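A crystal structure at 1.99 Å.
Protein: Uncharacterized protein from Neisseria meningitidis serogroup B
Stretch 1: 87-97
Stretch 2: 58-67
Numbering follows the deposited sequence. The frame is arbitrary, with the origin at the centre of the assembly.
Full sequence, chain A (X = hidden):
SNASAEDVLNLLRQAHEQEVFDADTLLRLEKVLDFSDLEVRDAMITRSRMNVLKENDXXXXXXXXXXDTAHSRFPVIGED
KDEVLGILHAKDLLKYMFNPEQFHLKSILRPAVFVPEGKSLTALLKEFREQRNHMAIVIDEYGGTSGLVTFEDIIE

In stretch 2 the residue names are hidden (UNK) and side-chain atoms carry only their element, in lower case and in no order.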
# COMPACT_ATOMS: atom_id res chain seq x y z
N ILE A 87 -2.17 -13.93 -10.77
CA ILE A 87 -2.63 -13.33 -9.53
C ILE A 87 -4.10 -12.94 -9.70
O ILE A 87 -4.47 -12.35 -10.71
CB ILE A 87 -1.84 -12.04 -9.20
CG1 ILE A 87 -0.32 -12.25 -9.30
CG2 ILE A 87 -2.23 -11.50 -7.83
CD1 ILE A 87 0.24 -13.28 -8.34
N LEU A 88 -4.92 -13.29 -8.72
CA LEU A 88 -6.29 -12.80 -8.66
C LEU A 88 -6.36 -11.74 -7.59
O LEU A 88 -5.90 -11.96 -6.48
CB LEU A 88 -7.28 -13.90 -8.27
CG LEU A 88 -8.64 -13.24 -7.96
CD1 LEU A 88 -9.42 -12.92 -9.23
CD2 LEU A 88 -9.49 -14.07 -7.01
N HIS A 89 -6.94 -10.60 -7.95
CA HIS A 89 -7.26 -9.50 -7.03
C HIS A 89 -8.69 -9.67 -6.56
O HIS A 89 -9.61 -9.73 -7.38
CB HIS A 89 -7.11 -8.17 -7.77
CG HIS A 89 -5.70 -7.88 -8.16
ND1 HIS A 89 -5.12 -6.64 -8.01
CD2 HIS A 89 -4.73 -8.68 -8.66
CE1 HIS A 89 -3.87 -6.68 -8.42
NE2 HIS A 89 -3.60 -7.92 -8.82
N ALA A 90 -8.88 -9.76 -5.25
CA ALA A 90 -10.19 -10.03 -4.67
C ALA A 90 -11.30 -9.18 -5.30
O ALA A 90 -12.40 -9.67 -5.58
CB ALA A 90 -10.14 -9.79 -3.15
N LYS A 91 -11.03 -7.90 -5.51
CA LYS A 91 -12.07 -7.00 -5.98
C LYS A 91 -12.41 -7.18 -7.46
O LYS A 91 -13.39 -6.62 -7.94
CB LYS A 91 -11.72 -5.54 -5.69
CG LYS A 91 -10.52 -4.99 -6.43
CD LYS A 91 -10.25 -3.55 -5.95
CE LYS A 91 -8.95 -2.98 -6.51
NZ LYS A 91 -9.04 -2.63 -7.96
N ASP A 92 -11.61 -7.95 -8.19
CA ASP A 92 -11.97 -8.28 -9.57
C ASP A 92 -13.12 -9.28 -9.60
O ASP A 92 -13.83 -9.40 -10.61
CB ASP A 92 -10.74 -8.77 -10.36
CG ASP A 92 -9.78 -7.64 -10.69
OD1 ASP A 92 -10.22 -6.47 -10.64
OD2 ASP A 92 -8.59 -7.89 -11.00
N LEU A 93 -13.33 -9.98 -8.49
CA LEU A 93 -14.45 -10.91 -8.38
C LEU A 93 -15.81 -10.19 -8.45
O LEU A 93 -16.82 -10.80 -8.81
CB LEU A 93 -14.36 -11.72 -7.09
CG LEU A 93 -13.31 -12.84 -7.00
CD1 LEU A 93 -13.28 -13.37 -5.58
CD2 LEU A 93 -13.63 -13.95 -7.98
N LEU A 94 -15.83 -8.91 -8.13
CA LEU A 94 -17.09 -8.17 -8.08
C LEU A 94 -17.68 -8.03 -9.48
O LEU A 94 -18.85 -7.70 -9.64
CB LEU A 94 -16.88 -6.79 -7.47
CG LEU A 94 -16.50 -6.74 -5.99
CD1 LEU A 94 -16.19 -5.31 -5.61
CD2 LEU A 94 -17.61 -7.31 -5.12
N LYS A 95 -16.86 -8.25 -10.50
CA LYS A 95 -17.35 -8.23 -11.87
C LYS A 95 -18.44 -9.29 -12.07
O LYS A 95 -19.20 -9.23 -13.04
CB LYS A 95 -16.19 -8.48 -12.86
CG LYS A 95 -15.11 -7.40 -12.83
CD LYS A 95 -13.97 -7.71 -13.80
CE LYS A 95 -12.77 -6.79 -13.58
NZ LYS A 95 -11.50 -7.33 -14.19
N TYR A 96 -18.50 -10.26 -11.17
CA TYR A 96 -19.44 -11.36 -11.33
C TYR A 96 -20.52 -11.33 -10.25
O TYR A 96 -21.18 -12.33 -10.01
CB TYR A 96 -18.71 -12.70 -11.32
CG TYR A 96 -17.87 -12.92 -12.54
CD1 TYR A 96 -18.47 -13.13 -13.78
CD2 TYR A 96 -16.48 -12.93 -12.46
CE1 TYR A 96 -17.70 -13.33 -14.91
CE2 TYR A 96 -15.70 -13.12 -13.59
CZ TYR A 96 -16.32 -13.33 -14.81
OH TYR A 96 -15.55 -13.54 -15.93
N MSE A 97 -20.69 -10.18 -9.62
CA MSE A 97 -21.67 -10.03 -8.55
C MSE A 97 -23.07 -10.44 -9.00
O MSE A 97 -23.80 -11.12 -8.28
CB MSE A 97 -21.68 -8.58 -8.07
CG MSE A 97 -22.86 -8.18 -7.20
SE MSE A 97 -22.53 -8.34 -5.29
CE MSE A 97 -20.56 -8.28 -5.31
N UNK A 58 -14.57 -23.37 -7.93
CA UNK A 58 -15.83 -22.69 -8.22
C UNK A 58 -15.85 -21.27 -7.65
O UNK A 58 -15.13 -20.94 -6.71
c UNK A 58 -17.00 -23.47 -7.61
o UNK A 58 -16.97 -23.32 -6.20
N UNK A 59 -16.70 -20.41 -8.21
CA UNK A 59 -16.79 -19.06 -7.70
C UNK A 59 -17.16 -19.04 -6.21
O UNK A 59 -16.64 -18.24 -5.45
c UNK A 59 -17.73 -18.17 -8.54
c UNK A 59 -18.14 -15.71 -9.10
c UNK A 59 -19.17 -18.68 -8.50
c UNK A 59 -17.60 -16.70 -8.10
N UNK A 60 -18.05 -19.94 -5.80
CA UNK A 60 -18.50 -20.02 -4.40
C UNK A 60 -17.38 -20.36 -3.42
O UNK A 60 -17.26 -19.77 -2.34
c UNK A 60 -19.64 -21.04 -4.27
o UNK A 60 -22.06 -20.61 -7.03
c UNK A 60 -20.96 -20.64 -4.91
c UNK A 60 -21.04 -20.98 -6.40
o UNK A 60 -20.10 -21.62 -6.93
N UNK A 61 -16.55 -21.33 -3.79
CA UNK A 61 -15.44 -21.74 -2.94
C UNK A 61 -14.32 -20.69 -2.94
O UNK A 61 -13.78 -20.34 -1.90
n UNK A 61 -14.75 -27.20 -1.63
c UNK A 61 -14.93 -23.10 -3.41
c UNK A 61 -13.80 -26.70 -2.42
n UNK A 61 -14.14 -25.92 -3.44
c UNK A 61 -15.51 -25.54 -3.77
n UNK A 61 -12.53 -27.00 -2.20
c UNK A 61 -15.91 -24.24 -3.08
N UNK A 62 -13.97 -20.18 -4.12
CA UNK A 62 -13.03 -19.07 -4.20
C UNK A 62 -13.47 -17.90 -3.31
O UNK A 62 -12.70 -17.43 -2.47
c UNK A 62 -11.97 -19.58 -6.45
c UNK A 62 -12.85 -18.58 -5.67
c UNK A 62 -12.24 -17.17 -5.71
c UNK A 62 -12.02 -19.41 -7.95
N UNK A 63 -14.71 -17.44 -3.49
CA UNK A 63 -15.19 -16.27 -2.76
C UNK A 63 -15.14 -16.49 -1.24
O UNK A 63 -14.71 -15.60 -0.50
c UNK A 63 -16.61 -15.85 -3.21
c UNK A 63 -17.12 -14.71 -2.35
o UNK A 63 -16.56 -15.41 -4.57
N UNK A 64 -15.58 -17.65 -0.78
CA UNK A 64 -15.57 -17.96 0.65
C UNK A 64 -14.15 -17.97 1.21
O UNK A 64 -13.91 -17.51 2.32
c UNK A 64 -16.29 -19.28 0.93
N UNK A 65 -13.20 -18.49 0.43
CA UNK A 65 -11.82 -18.56 0.86
C UNK A 65 -11.21 -17.16 0.93
O UNK A 65 -10.53 -16.82 1.90
c UNK A 65 -6.92 -20.18 1.04
c UNK A 65 -7.94 -20.93 1.60
c UNK A 65 -8.54 -18.95 -0.24
c UNK A 65 -9.58 -19.71 0.31
o UNK A 65 -5.62 -20.41 1.40
c UNK A 65 -11.02 -19.46 -0.09
c UNK A 65 -9.26 -20.69 1.23
c UNK A 65 -7.22 -19.18 0.11
N UNK A 66 -11.49 -16.35 -0.08
CA UNK A 66 -11.02 -14.96 -0.12
C UNK A 66 -11.53 -14.15 1.08
O UNK A 66 -10.78 -13.39 1.68
c UNK A 66 -10.72 -14.85 -2.63
c UNK A 66 -11.26 -12.77 -1.33
c UNK A 66 -11.47 -14.27 -1.42
N UNK A 67 -12.79 -14.33 1.43
CA UNK A 67 -13.36 -13.63 2.57
C UNK A 67 -12.75 -14.12 3.88
O UNK A 67 -12.38 -13.33 4.75
c UNK A 67 -14.88 -13.81 2.61
c UNK A 67 -15.44 -13.44 4.00
c UNK A 67 -15.53 -13.00 1.48
c UNK A 67 -16.97 -13.39 1.22

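Position 58 carries one carbon followed by one oxygen and touches nothing on stretch 1. The oxygen accepts a bond from the backbone nitrogen of position 61, just inside the helix that follows. A carbon ending in a single oxygen is Ser58, and its OG lies 3.2 Å from N of residue 61. Serine suits an N-cap because its short hydroxyl can reach a backbone NH that has no carbonyl partner in the preceding turn.

Position 59 has four carbons, forked at the first, with one arm two carbons long; the end of the longer arm packs against CB of Tyr96. That is isoleucine, Ile59, whose CD1 comes within 3.8 Å of CB of Tyr96 and approaches the ring obliquely. The CA-to-CB bond points toward stretch 1. The residue is buried, and its two-carbon arm reaches the base of the tyrosine side chain, covering apolar surface with no polar group left unpaired.

Position 60 shows three carbons, the third bearing two oxygens. The carboxylate identifies Glu60. It is exposed and out of reach of stretch 1, where a charged group can remain in solvent.

Position 61 has three carbons, a nitrogen, and a carbon carrying two more nitrogens: a guanidinium group, hence Arg61. It too is exposed and makes no contact with stretch 1; its guanidinium can stay in solvent, with NE hydrogen-bonded to a residue next to one of the stretches.

Position 62 again has four carbons, forked at the first with one arm of two, and it meets two leucines of stretch 1. This is Ile62. Its CG2 lies 3.9 Å from CD1 of Leu93 and 4.3 Å from CD2 of Leu88, so a branched apolar side chain fills the space next to both.

Position 63 has one carbon bearing an oxygen and a carbon, its CA-to-CB bond directed sideways; its oxygen lies near CD1 of Leu93. The fork of unlike atoms gives Thr63. OG1 donates to O of Ile59 at 3.0 Å, satisfying the hydroxyl within its own helix, and it can therefore sit 4.0 Å from CD1 of Leu93 in buried surroundings.

Position 64 has a single carbon, so it is Ala64, exposed and remote from stretch 1; a methyl group is readily accommodated on an open helix surface.

Position 65 has one carbon, then a six-carbon ring bearing an oxygen, and does not reach stretch 1. This is Tyr65, partly exposed, which suits a ring whose OH is hydrogen-bonded elsewhere in the structure.

Position 66 has one carbon carrying two others, directed toward stretch 1; its two end carbons reach Ala90 and Leu93. This is Val66. Its CG1 is 3.7 Å from CB of Ala90, and its CG2 is 4.2 Å from CD1 of Leu93. The compact fork suits a place where the backbones come close: the CA atoms of Ala90 and Val66 are 6.8 Å apart.

Position 67 has four carbons, forked at the first with one two-carbon arm, and touches nothing on stretch 1: Ile67, an apolar side chain tolerated on the exposed side of the helix; nothing in this contact calls for it.

The contact is apolar packing, with no hydrogen bond between the stretches. Ile59, Ile62, Thr63 and Val66 recur at helical spacing along one side, while Leu93 presents the largest covered area, 70 Å², among three of them.

Stretch 2, residues 58-67: SIERITAYVI
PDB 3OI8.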